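Local coordinates for beta-fructofuranosidase, insoluble isoenzyme CWINV1 (Arabidopsis thaliana, PDB 2OXB), which hydrolyses the terminal beta-D-fructofuranoside residue of sucrose and 1-kestose, and less readily of neokestose and levan, as an invertase of the cell wall, at residues R158-S163 with G169-Y174; P201-V206 with G245-V250; P3-F8 with K306-I311; R476-I479 with V484-F487; A149-G152 with K156-V159. The protein carries 1 engineered substitution. One frame throughout, in Å; residues are numbered along the deposited sequence.

Interaction 1 of 5, residues R158-S163 with G169-Y174; sequences RVIIGS and GLAITY
The carbonyl oxygen of Val159 is gripped by two donors: Thr173 OG1 gives its hydrogen to Val159 O at 3.0 Å and Tyr174 N reaches the same Val159 O at 3.1 Å, the two arriving from opposite faces of the carbonyl plane. The hydroxyl can do this because chi1 of Thr173 (165°) turns OG1 away from the residue's own nitrogen and across to the partner strand, while Thr173 CB packs 3.6 Å from Ile160 CG2. A valine in place of Thr173 would keep the branched bulk but not the hydroxyl, and would probably leave Val159 O held in this contact by Tyr174 N alone. Further along, Ile161 N bonds Ile172 O at 2.7 Å; the return bond is weak. Ile160 CB meets Ala171 CB at 4.0 Å, a small partner that suits the branched isoleucine, and Ile160 also packs on Pro201 and Phe203 of strand 201-207. On the opposite face Ile161 CD1 lies 4.0 Å from Tyr174 CD1, and Ile172 CD1 covers Ser163 CB at 3.7 Å, the serine hydroxyl being bonded to Ser142 O. The arrangement is an antiparallel beta hairpin, part of one blade of the five-bladed propeller characteristic of glycoside hydrolase family 32.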
# COMPACT_ATOMS: atom_id res chain seq x y z
N ARG A 158 -0.41 7.54 23.91
CA ARG A 158 0.84 7.65 23.17
C ARG A 158 0.57 7.77 21.67
O ARG A 158 -0.40 7.23 21.16
CB ARG A 158 1.76 6.45 23.47
CG ARG A 158 2.28 6.39 24.93
CD ARG A 158 1.97 5.04 25.57
NE ARG A 158 2.30 4.97 27.00
CZ ARG A 158 3.52 4.76 27.50
NH1 ARG A 158 4.56 4.60 26.69
NH2 ARG A 158 3.70 4.70 28.82
N VAL A 159 1.43 8.52 21.00
CA VAL A 159 1.36 8.72 19.55
C VAL A 159 2.76 9.10 19.08
O VAL A 159 3.60 9.52 19.88
CB VAL A 159 0.37 9.85 19.16
CG1 VAL A 159 0.95 11.22 19.49
CG2 VAL A 159 0.06 9.76 17.68
N ILE A 160 3.03 8.94 17.79
CA ILE A 160 4.34 9.27 17.27
C ILE A 160 4.24 10.14 16.02
O ILE A 160 3.27 10.08 15.27
CB ILE A 160 5.14 8.01 16.93
CG1 ILE A 160 4.31 7.12 16.01
CG2 ILE A 160 5.55 7.29 18.22
CD1 ILE A 160 5.05 5.93 15.48
N ILE A 161 5.26 10.96 15.80
CA ILE A 161 5.27 11.84 14.65
C ILE A 161 6.54 11.60 13.88
O ILE A 161 7.53 11.15 14.43
CB ILE A 161 5.17 13.32 15.09
CG1 ILE A 161 3.85 13.55 15.83
CG2 ILE A 161 5.21 14.23 13.89
CD1 ILE A 161 3.84 13.00 17.24
N GLY A 162 6.51 11.91 12.59
CA GLY A 162 7.68 11.69 11.78
C GLY A 162 8.59 12.89 11.68
O GLY A 162 8.17 13.97 11.25
N SER A 163 9.84 12.72 12.09
CA SER A 163 10.82 13.80 11.99
C SER A 163 12.16 13.33 11.43
O SER A 163 12.24 12.32 10.73
CB SER A 163 11.03 14.47 13.36
OG SER A 163 9.96 15.35 13.65
N GLY A 169 16.60 9.64 10.80
CA GLY A 169 15.16 9.43 10.79
C GLY A 169 14.62 8.86 12.10
O GLY A 169 15.24 7.99 12.73
N LEU A 170 13.47 9.35 12.53
CA LEU A 170 12.90 8.86 13.78
C LEU A 170 11.40 9.10 13.87
O LEU A 170 10.78 9.57 12.90
CB LEU A 170 13.64 9.49 14.98
CG LEU A 170 14.14 10.94 14.84
CD1 LEU A 170 13.00 11.83 14.42
CD2 LEU A 170 14.70 11.43 16.18
N ALA A 171 10.83 8.77 15.02
CA ALA A 171 9.41 8.93 15.30
C ALA A 171 9.26 9.56 16.67
O ALA A 171 9.35 8.87 17.68
CB ALA A 171 8.71 7.57 15.28
N ILE A 172 9.04 10.87 16.73
CA ILE A 172 8.91 11.53 18.02
C ILE A 172 7.59 11.22 18.69
O ILE A 172 6.53 11.40 18.10
CB ILE A 172 9.02 13.05 17.88
CG1 ILE A 172 10.39 13.41 17.31
CG2 ILE A 172 8.77 13.72 19.23
CD1 ILE A 172 10.56 14.87 17.01
N THR A 173 7.64 10.77 19.93
CA THR A 173 6.40 10.45 20.61
C THR A 173 6.01 11.48 21.66
O THR A 173 6.86 12.13 22.26
CB THR A 173 6.47 9.05 21.24
OG1 THR A 173 5.41 8.90 22.19
CG2 THR A 173 7.81 8.84 21.92
N TYR A 174 4.71 11.63 21.87
CA TYR A 174 4.18 12.56 22.86
C TYR A 174 3.19 11.82 23.72
O TYR A 174 2.22 11.25 23.21
CB TYR A 174 3.43 13.72 22.20
CG TYR A 174 4.26 14.91 21.76
CD1 TYR A 174 5.04 14.85 20.61
CD2 TYR A 174 4.23 16.10 22.49
CE1 TYR A 174 5.78 15.94 20.19
CE2 TYR A 174 4.97 17.21 22.08
CZ TYR A 174 5.74 17.12 20.92
OH TYR A 174 6.50 18.20 20.50

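Interaction 2 of 5, residues P201-V206 with G245-V250; sequences PDFFPV and GTYDRV
Phe203 and Tyr247 carry the whole of this contact, ring against ring. Phe203 turns its edge toward the face of Tyr247 in an offset edge-to-face pair, with centroids 5.6 Å apart and planes at 61°. Phe203 CZ comes within 3.9 Å of Tyr247 CD1, so the touch falls near the rim of the tyrosine. Each ring carbon CG lies anti to its own backbone N (chi1 -166° in Phe203, 172° in Tyr247), which sends both side chains straight out between two strands that do not pair. Large aromatic residues suit the place because their rings are long enough to meet between such strands. The far side is looser. Arg249 lies with the face of its guanidinium against the edge of the tyrosine, Tyr247 CD2 standing 3.8 Å above the guanidinium plane, and the chain turns outward to exposed Val250, whose N gives to Asp248 OD2 at 2.9 Å in an Asx turn. A tyrosine suits the place, its ring meeting Phe203 while its hydroxyl bonds Arg158 NH1 weakly. Strand 226-234 runs between strands 201-207 and 240-248, pairing antiparallel with both; its Leu230 and His228 pack beside Phe203, and Leu189 of strand 182-192 touches both rings.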
# COMPACT_ATOMS: atom_id res chain seq x y z
N PRO A 201 4.26 7.62 9.53
CA PRO A 201 4.57 6.51 10.43
C PRO A 201 3.27 5.87 10.89
O PRO A 201 2.23 6.53 11.03
CB PRO A 201 5.30 7.19 11.59
CG PRO A 201 4.61 8.53 11.67
CD PRO A 201 4.52 8.92 10.20
N ASP A 202 3.33 4.57 11.14
CA ASP A 202 2.15 3.86 11.58
C ASP A 202 2.59 2.79 12.56
O ASP A 202 3.52 2.05 12.29
CB ASP A 202 1.44 3.24 10.39
CG ASP A 202 0.14 2.59 10.77
OD1 ASP A 202 -0.66 3.24 11.48
OD2 ASP A 202 -0.09 1.44 10.38
N PHE A 203 1.93 2.74 13.71
CA PHE A 203 2.30 1.76 14.71
C PHE A 203 1.04 1.02 15.13
O PHE A 203 0.05 1.64 15.50
CB PHE A 203 2.95 2.46 15.91
CG PHE A 203 3.66 1.53 16.83
CD1 PHE A 203 4.84 0.90 16.43
CD2 PHE A 203 3.17 1.30 18.11
CE1 PHE A 203 5.52 0.05 17.29
CE2 PHE A 203 3.83 0.46 18.99
CZ PHE A 203 5.02 -0.17 18.58
N PHE A 204 1.11 -0.32 15.06
CA PHE A 204 -0.02 -1.21 15.38
C PHE A 204 0.42 -2.66 15.70
O PHE A 204 1.40 -3.16 15.15
CB PHE A 204 -1.01 -1.24 14.20
CG PHE A 204 -0.43 -1.86 12.95
CD1 PHE A 204 -0.38 -3.24 12.80
CD2 PHE A 204 0.13 -1.05 11.96
CE1 PHE A 204 0.22 -3.81 11.68
CE2 PHE A 204 0.74 -1.62 10.84
CZ PHE A 204 0.78 -2.99 10.69
N PRO A 205 -0.33 -3.34 16.58
CA PRO A 205 -0.05 -4.73 16.98
C PRO A 205 -0.71 -5.76 16.06
O PRO A 205 -1.67 -5.46 15.35
CB PRO A 205 -0.63 -4.79 18.38
CG PRO A 205 -1.89 -4.03 18.21
CD PRO A 205 -1.44 -2.81 17.39
N VAL A 206 -0.17 -6.98 16.07
CA VAL A 206 -0.72 -8.08 15.29
C VAL A 206 -0.57 -9.37 16.11
O VAL A 206 0.49 -9.65 16.67
CB VAL A 206 -0.02 -8.25 13.90
CG1 VAL A 206 -0.35 -7.06 13.00
CG2 VAL A 206 1.48 -8.35 14.07
N GLY A 245 8.39 -6.55 15.66
CA GLY A 245 9.18 -6.71 16.87
C GLY A 245 8.37 -6.77 18.15
O GLY A 245 7.35 -7.43 18.22
N THR A 246 8.85 -6.09 19.18
CA THR A 246 8.15 -6.08 20.47
C THR A 246 8.04 -4.62 20.91
O THR A 246 8.54 -3.73 20.23
CB THR A 246 8.94 -6.90 21.52
OG1 THR A 246 9.74 -7.89 20.86
CG2 THR A 246 7.97 -7.60 22.48
N TYR A 247 7.38 -4.36 22.03
CA TYR A 247 7.24 -2.99 22.50
C TYR A 247 7.41 -2.87 23.99
O TYR A 247 6.44 -2.97 24.74
CB TYR A 247 5.88 -2.44 22.09
CG TYR A 247 5.53 -1.09 22.69
CD1 TYR A 247 6.22 0.07 22.33
CD2 TYR A 247 4.49 -0.97 23.60
CE1 TYR A 247 5.88 1.31 22.87
CE2 TYR A 247 4.14 0.25 24.15
CZ TYR A 247 4.82 1.39 23.79
OH TYR A 247 4.43 2.59 24.35
N ASP A 248 8.64 -2.67 24.44
CA ASP A 248 8.86 -2.54 25.87
C ASP A 248 8.13 -1.28 26.31
O ASP A 248 8.54 -0.15 25.99
CB ASP A 248 10.35 -2.43 26.20
CG ASP A 248 10.61 -2.42 27.71
OD1 ASP A 248 11.80 -2.35 28.10
OD2 ASP A 248 9.65 -2.49 28.50
N ARG A 249 7.03 -1.48 27.02
CA ARG A 249 6.22 -0.38 27.51
C ARG A 249 7.03 0.50 28.46
O ARG A 249 6.71 1.67 28.66
CB ARG A 249 4.99 -0.95 28.21
CG ARG A 249 4.58 -2.31 27.64
CD ARG A 249 3.18 -2.71 28.06
NE ARG A 249 2.23 -2.64 26.94
CZ ARG A 249 1.83 -1.52 26.35
NH1 ARG A 249 2.29 -0.35 26.77
NH2 ARG A 249 0.96 -1.58 25.35
N VAL A 250 8.08 -0.07 29.04
CA VAL A 250 8.93 0.67 29.97
C VAL A 250 9.61 1.85 29.28
O VAL A 250 9.25 3.01 29.53
CB VAL A 250 10.02 -0.25 30.59
CG1 VAL A 250 10.89 0.54 31.57
CG2 VAL A 250 9.35 -1.42 31.30

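Interaction 3 of 5, residues P3-F8 with K306-I311; sequences PYRTGF and KGWSGI
The indole of Trp308 is sandwiched between two aliphatic chains: Arg5 lies over one face, Lys306 over the other, and Tyr4 CB sits at the edge in the ring plane. On the Lys306 side CD stands 3.3 Å above the plane of the Trp308 ring. Across from it, the Arg5 chain runs obliquely over the pyrrole part, with Arg5 CG 3.4 Å and Arg5 CD 3.6 Å from Trp308 NE1. The methylenes therefore do most of the touching; the guanidinium is tilted 33° to the ring and its cation-pi attraction is at most weak, Arg5 CZ being 5.0 Å from the centroid of the five-membered ring. The bend of the Arg5 chain at chi3 (56°) keeps the guanidinium above the same face but high over it, with NH1 weakly bonded to Pro13 O. At the benzo end Tyr4 CB meets Trp308 CZ2 at 3.9 Å, while the tyrosine ring turns off from the indole and its hydroxyl bonds Pro501 O. Thr6 CG2 adds a looser touch, 4.3 Å from Ile311 CG2. Replacing Trp308 with an alanine would remove the shared surface and is likely to open a gap between the Arg5 and Lys306 chains and to leave Tyr4 CB without the indole edge it packs on. Glycine suits position 307, where the chain leaves helix 300-306 with positive phi before short strand 308-309. The N-terminal segment 3-8, leading to strand 15-26, thus lies against the propeller here, while Thr6 and Ile311 both also touch Val483 of strand 483-488 in the C-terminal sandwich.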
# COMPACT_ATOMS: atom_id res chain seq x y z
N PRO A 3 -9.25 6.89 -21.33
CA PRO A 3 -9.23 5.46 -20.98
C PRO A 3 -8.20 5.07 -19.94
O PRO A 3 -7.82 3.91 -19.84
CB PRO A 3 -8.96 4.80 -22.32
CG PRO A 3 -7.99 5.75 -22.94
CD PRO A 3 -8.55 7.13 -22.60
N TYR A 4 -7.72 6.04 -19.17
CA TYR A 4 -6.72 5.70 -18.18
C TYR A 4 -7.25 5.75 -16.76
O TYR A 4 -6.55 5.39 -15.82
CB TYR A 4 -5.51 6.61 -18.35
CG TYR A 4 -4.77 6.37 -19.65
CD1 TYR A 4 -4.86 5.13 -20.31
CD2 TYR A 4 -3.96 7.35 -20.21
CE1 TYR A 4 -4.16 4.89 -21.50
CE2 TYR A 4 -3.26 7.11 -21.39
CZ TYR A 4 -3.36 5.88 -22.02
OH TYR A 4 -2.66 5.65 -23.19
N ARG A 5 -8.50 6.16 -16.61
CA ARG A 5 -9.13 6.24 -15.31
C ARG A 5 -9.56 4.84 -14.87
O ARG A 5 -9.83 3.99 -15.70
CB ARG A 5 -10.32 7.18 -15.37
CG ARG A 5 -9.95 8.56 -15.88
CD ARG A 5 -11.00 9.60 -15.53
NE ARG A 5 -11.24 9.64 -14.08
CZ ARG A 5 -12.10 10.47 -13.49
NH1 ARG A 5 -12.80 11.34 -14.20
NH2 ARG A 5 -12.27 10.41 -12.18
N THR A 6 -9.61 4.59 -13.56
CA THR A 6 -10.01 3.28 -13.06
C THR A 6 -11.53 3.18 -12.92
O THR A 6 -12.21 4.18 -12.65
CB THR A 6 -9.39 2.97 -11.69
OG1 THR A 6 -9.95 3.84 -10.70
CG2 THR A 6 -7.89 3.17 -11.73
N GLY A 7 -12.05 1.97 -13.08
CA GLY A 7 -13.47 1.75 -12.95
C GLY A 7 -13.92 1.23 -11.58
O GLY A 7 -15.01 1.56 -11.13
N PHE A 8 -13.10 0.42 -10.92
CA PHE A 8 -13.49 -0.12 -9.63
C PHE A 8 -12.54 0.19 -8.47
O PHE A 8 -12.65 -0.39 -7.39
CB PHE A 8 -13.70 -1.64 -9.72
CG PHE A 8 -12.48 -2.41 -10.10
CD1 PHE A 8 -11.49 -2.69 -9.17
CD2 PHE A 8 -12.32 -2.87 -11.40
CE1 PHE A 8 -10.36 -3.42 -9.53
CE2 PHE A 8 -11.19 -3.61 -11.77
CZ PHE A 8 -10.21 -3.88 -10.83
N LYS A 306 -4.84 15.33 -18.68
CA LYS A 306 -5.95 14.45 -18.33
C LYS A 306 -6.81 15.02 -17.19
O LYS A 306 -7.89 14.50 -16.89
CB LYS A 306 -5.44 13.05 -17.97
CG LYS A 306 -4.48 12.99 -16.78
CD LYS A 306 -4.04 11.56 -16.58
CE LYS A 306 -3.00 11.45 -15.50
NZ LYS A 306 -2.53 10.04 -15.37
N GLY A 307 -6.33 16.08 -16.56
CA GLY A 307 -7.07 16.71 -15.49
C GLY A 307 -7.01 16.00 -14.15
O GLY A 307 -7.59 16.48 -13.18
N TRP A 308 -6.31 14.88 -14.07
CA TRP A 308 -6.23 14.16 -12.80
C TRP A 308 -4.89 13.48 -12.50
O TRP A 308 -4.09 13.17 -13.39
CB TRP A 308 -7.37 13.13 -12.71
CG TRP A 308 -7.36 12.12 -13.81
CD1 TRP A 308 -8.06 12.17 -14.98
CD2 TRP A 308 -6.56 10.94 -13.88
NE1 TRP A 308 -7.75 11.09 -15.78
CE2 TRP A 308 -6.83 10.32 -15.12
CE3 TRP A 308 -5.64 10.35 -13.01
CZ2 TRP A 308 -6.21 9.13 -15.52
CZ3 TRP A 308 -5.02 9.17 -13.40
CH2 TRP A 308 -5.31 8.57 -14.65
N SER A 309 -4.64 13.25 -11.21
CA SER A 309 -3.42 12.59 -10.77
C SER A 309 -3.63 11.96 -9.40
O SER A 309 -4.01 12.64 -8.45
CB SER A 309 -2.24 13.58 -10.72
OG SER A 309 -1.05 12.95 -10.29
N GLY A 310 -3.42 10.66 -9.32
CA GLY A 310 -3.57 9.97 -8.06
C GLY A 310 -4.77 9.06 -7.91
O GLY A 310 -5.92 9.47 -8.04
N ILE A 311 -4.49 7.79 -7.64
CA ILE A 311 -5.53 6.80 -7.43
C ILE A 311 -5.26 6.20 -6.06
O ILE A 311 -4.19 6.40 -5.48
CB ILE A 311 -5.49 5.65 -8.48
CG1 ILE A 311 -4.29 4.75 -8.22
CG2 ILE A 311 -5.46 6.23 -9.86
CD1 ILE A 311 -4.23 3.54 -9.09

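Interaction 4 of 5, residues R476-I479 with V484-F487; sequences RALI and VESF
Arg476 to Ile479 and Val484 to Phe487 run antiparallel, 169° apart in direction, with Arg476-Phe487 and Leu478-Glu485 as hydrogen-bonded pairs and Ala477-Ser486 and Ile479-Val484 as non-hydrogen-bonded ones. They form a beta hairpin in a six-stranded sheet of the C-terminal beta-sandwich of this glycoside hydrolase. At the Arg476 end both bonds of the pair are sound: Arg476 N bonds Phe487 O at 2.7 Å and Phe487 N returns to Arg476 O at 3.0 Å; toward the turn, Leu478 N bonds Glu485 O at 3.1 Å and the reverse bond is weak. Ala477, Ile479, Val484 and Ser486 share one face. The first three, small or branched to suit the sandwich interior, pack on Leu411, Val413 and Leu414 of strand 406-415, while Ser486 OG bonds Ile495 O weakly; Ile479 CD1 approaches Val484 CG1 only to 4.4 Å. The other face looks toward the propeller and is more polar. There the Arg476 chain is extended, with CG anti to the backbone N (chi1 -178°), and carries the guanidinium to a salt bridge with Asp368 and a cation-pi contact with Trp330. Leu478 supplies the apolar filling between the longer chains, its CD2 methyl against the CE2 corner of the Phe487 ring. Glu485 gives its OE2 to a salt bridge with Arg316, and its other oxygen, OE1, lies 3.7 Å from Leu478 CG.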
# COMPACT_ATOMS: atom_id res chain seq x y z
N ARG A 476 -2.11 -13.45 -8.41
CA ARG A 476 -3.36 -12.82 -8.73
C ARG A 476 -3.07 -11.51 -9.41
O ARG A 476 -1.99 -10.95 -9.24
CB ARG A 476 -4.17 -12.60 -7.46
CG ARG A 476 -5.51 -12.00 -7.70
CD ARG A 476 -6.30 -12.03 -6.43
NE ARG A 476 -7.40 -11.09 -6.48
CZ ARG A 476 -8.15 -10.78 -5.43
NH1 ARG A 476 -7.91 -11.33 -4.25
NH2 ARG A 476 -9.12 -9.89 -5.57
N ALA A 477 -4.02 -11.00 -10.18
CA ALA A 477 -3.81 -9.75 -10.86
C ALA A 477 -5.09 -8.93 -10.97
O ALA A 477 -6.01 -9.31 -11.67
CB ALA A 477 -3.27 -10.02 -12.25
N LEU A 478 -5.14 -7.82 -10.24
CA LEU A 478 -6.30 -6.95 -10.33
C LEU A 478 -6.01 -6.18 -11.61
O LEU A 478 -4.89 -5.69 -11.79
CB LEU A 478 -6.32 -5.96 -9.18
CG LEU A 478 -6.83 -6.36 -7.81
CD1 LEU A 478 -8.29 -6.78 -7.91
CD2 LEU A 478 -5.97 -7.46 -7.24
N ILE A 479 -6.99 -6.07 -12.49
CA ILE A 479 -6.78 -5.35 -13.75
C ILE A 479 -7.71 -4.14 -13.89
O ILE A 479 -8.93 -4.29 -13.98
CB ILE A 479 -6.99 -6.27 -14.97
CG1 ILE A 479 -6.33 -7.63 -14.72
CG2 ILE A 479 -6.41 -5.61 -16.22
CD1 ILE A 479 -4.86 -7.55 -14.35
N VAL A 484 -2.49 -1.60 -12.22
CA VAL A 484 -2.44 -3.04 -12.14
C VAL A 484 -1.72 -3.46 -10.87
O VAL A 484 -0.58 -3.07 -10.64
CB VAL A 484 -1.69 -3.62 -13.33
CG1 VAL A 484 -2.62 -3.72 -14.53
CG2 VAL A 484 -0.52 -2.73 -13.66
N GLU A 485 -2.40 -4.25 -10.06
CA GLU A 485 -1.82 -4.72 -8.81
C GLU A 485 -1.49 -6.20 -8.88
O GLU A 485 -2.36 -7.03 -9.21
CB GLU A 485 -2.78 -4.46 -7.66
CG GLU A 485 -3.06 -3.00 -7.46
CD GLU A 485 -4.12 -2.75 -6.42
OE1 GLU A 485 -5.25 -3.21 -6.63
OE2 GLU A 485 -3.81 -2.10 -5.40
N SER A 486 -0.24 -6.53 -8.59
CA SER A 486 0.21 -7.92 -8.63
C SER A 486 0.28 -8.55 -7.24
O SER A 486 0.65 -7.89 -6.27
CB SER A 486 1.57 -8.00 -9.32
OG SER A 486 1.58 -7.25 -10.52
N PHE A 487 -0.08 -9.82 -7.17
CA PHE A 487 -0.06 -10.56 -5.90
C PHE A 487 0.47 -11.98 -6.10
O PHE A 487 0.03 -12.70 -6.99
CB PHE A 487 -1.48 -10.59 -5.30
CG PHE A 487 -2.01 -9.24 -4.92
CD1 PHE A 487 -1.86 -8.77 -3.62
CD2 PHE A 487 -2.64 -8.44 -5.85
CE1 PHE A 487 -2.36 -7.50 -3.25
CE2 PHE A 487 -3.14 -7.17 -5.51
CZ PHE A 487 -3.00 -6.71 -4.21

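Interaction 5 of 5, residues A149-G152 with K156-V159; sequences AWLG and KWRV
Ala149 opens the contact with its methyl wedged between two residues of the facing chain, Ala149 CB being 4.0 Å from Trp157 CE3 and 4.2 Å from Val159 CB; a small residue suits so enclosed a site. Its carbonyl oxygen lies at the edge of the Trp157 ring. Trp150 follows and makes the one true beta bridge: Trp150 N bonds Arg158 O at 2.9 Å, nearly along the C=O axis, and Arg158 N returns to Trp150 O at 2.7 Å from above the carbonyl plane. With chi1 at 63°, CG stands between the backbone N and the carbonyl carbon, folding the indole back over the opposite strand. One face then covers Arg158 O and Val159 N, and Arg158 CB makes a CH-pi contact 3.7 Å from the centroid of the five-membered ring of Trp150. The arginine chain crosses the indole at about a right angle, bends at chi2, and ends in a salt bridge with Asp252. Leu151 swings to the other side, its CD1 methyl sitting over Trp157, 3.6 Å from the centroid of that five-membered ring in a second CH-pi contact. Gly152, at backbone angles open chiefly to glycine, begins the turn toward Lys156. The result is a short antiparallel bridge with two tryptophans, one lying over the backbone and CB of Arg158, the other under the Leu151 methyl, leading into strand 157-165 in a blade of the beta-propeller.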
# COMPACT_ATOMS: atom_id res chain seq x y z
N ALA A 149 -3.54 7.20 17.84
CA ALA A 149 -3.09 7.19 19.23
C ALA A 149 -3.56 5.95 20.00
O ALA A 149 -4.71 5.52 19.88
CB ALA A 149 -3.56 8.46 19.93
N TRP A 150 -2.64 5.41 20.79
CA TRP A 150 -2.88 4.22 21.61
C TRP A 150 -2.60 4.53 23.08
O TRP A 150 -1.55 5.09 23.43
CB TRP A 150 -1.98 3.09 21.14
CG TRP A 150 -0.51 3.38 21.28
CD1 TRP A 150 0.31 3.00 22.31
CD2 TRP A 150 0.32 4.09 20.35
NE1 TRP A 150 1.59 3.42 22.07
CE2 TRP A 150 1.63 4.09 20.88
CE3 TRP A 150 0.09 4.73 19.12
CZ2 TRP A 150 2.71 4.70 20.21
CZ3 TRP A 150 1.15 5.33 18.46
CH2 TRP A 150 2.44 5.31 19.01
N LEU A 151 -3.55 4.14 23.92
CA LEU A 151 -3.51 4.35 25.37
C LEU A 151 -2.22 3.88 26.04
O LEU A 151 -1.18 4.54 25.96
CB LEU A 151 -4.70 3.63 26.01
CG LEU A 151 -4.99 3.93 27.48
CD1 LEU A 151 -5.44 5.39 27.62
CD2 LEU A 151 -6.08 2.97 27.99
N GLY A 152 -2.30 2.74 26.73
CA GLY A 152 -1.15 2.20 27.41
C GLY A 152 -1.54 1.38 28.63
O GLY A 152 -2.73 1.15 28.88
N LYS A 156 -1.97 7.19 30.15
CA LYS A 156 -1.09 7.89 29.23
C LYS A 156 -1.28 7.51 27.77
O LYS A 156 -0.95 6.41 27.35
CB LYS A 156 0.36 7.64 29.66
CG LYS A 156 0.62 8.06 31.11
CD LYS A 156 1.82 7.34 31.73
CE LYS A 156 1.96 7.68 33.22
NZ LYS A 156 0.78 7.28 34.06
N TRP A 157 -1.83 8.45 27.00
CA TRP A 157 -2.04 8.21 25.58
C TRP A 157 -0.72 8.43 24.85
O TRP A 157 0.01 9.37 25.13
CB TRP A 157 -3.11 9.16 25.02
CG TRP A 157 -4.52 8.74 25.33
CD1 TRP A 157 -5.27 9.09 26.42
CD2 TRP A 157 -5.32 7.84 24.56
NE1 TRP A 157 -6.49 8.47 26.37
CE2 TRP A 157 -6.55 7.70 25.24
CE3 TRP A 157 -5.12 7.15 23.36
CZ2 TRP A 157 -7.58 6.88 24.76
CZ3 TRP A 157 -6.15 6.33 22.88
CH2 TRP A 157 -7.36 6.20 23.58
N ARG A 158 -0.41 7.54 23.91
CA ARG A 158 0.84 7.65 23.17
C ARG A 158 0.57 7.77 21.67
O ARG A 158 -0.40 7.23 21.16
CB ARG A 158 1.76 6.45 23.47
CG ARG A 158 2.28 6.39 24.93
CD ARG A 158 1.97 5.04 25.57
NE ARG A 158 2.30 4.97 27.00
CZ ARG A 158 3.52 4.76 27.50
NH1 ARG A 158 4.56 4.60 26.69
NH2 ARG A 158 3.70 4.70 28.82
N VAL A 159 1.43 8.52 21.00
CA VAL A 159 1.36 8.72 19.55
C VAL A 159 2.76 9.10 19.08
O VAL A 159 3.60 9.52 19.88
CB VAL A 159 0.37 9.85 19.16
CG1 VAL A 159 0.95 11.22 19.49
CG2 VAL A 159 0.06 9.76 17.68

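Overall arrangement
From the N terminus, segment 3-8 waits almost 300 residues for its partner at 306-311, so interaction 3 closes a loop holding most of the propeller. Nested within it, in order, are interactions 5, 1 and 2. Interaction 5 is a tight turn that ends on Arg158 and Val159, where interaction 1 begins, and both use strand 157-165. Interaction 2 follows in series in the adjoining sheet, and these three touch one another. Interaction 4 lies beyond interaction 3, as a hairpin of the sandwich; Phe8 packs on Leu478 and Ile479, linking interactions 3 and 4. Interactions 5 and 1 overlap by two residues, no others cross, and interactions 1 and 4 sit about 34 Å apart between centres.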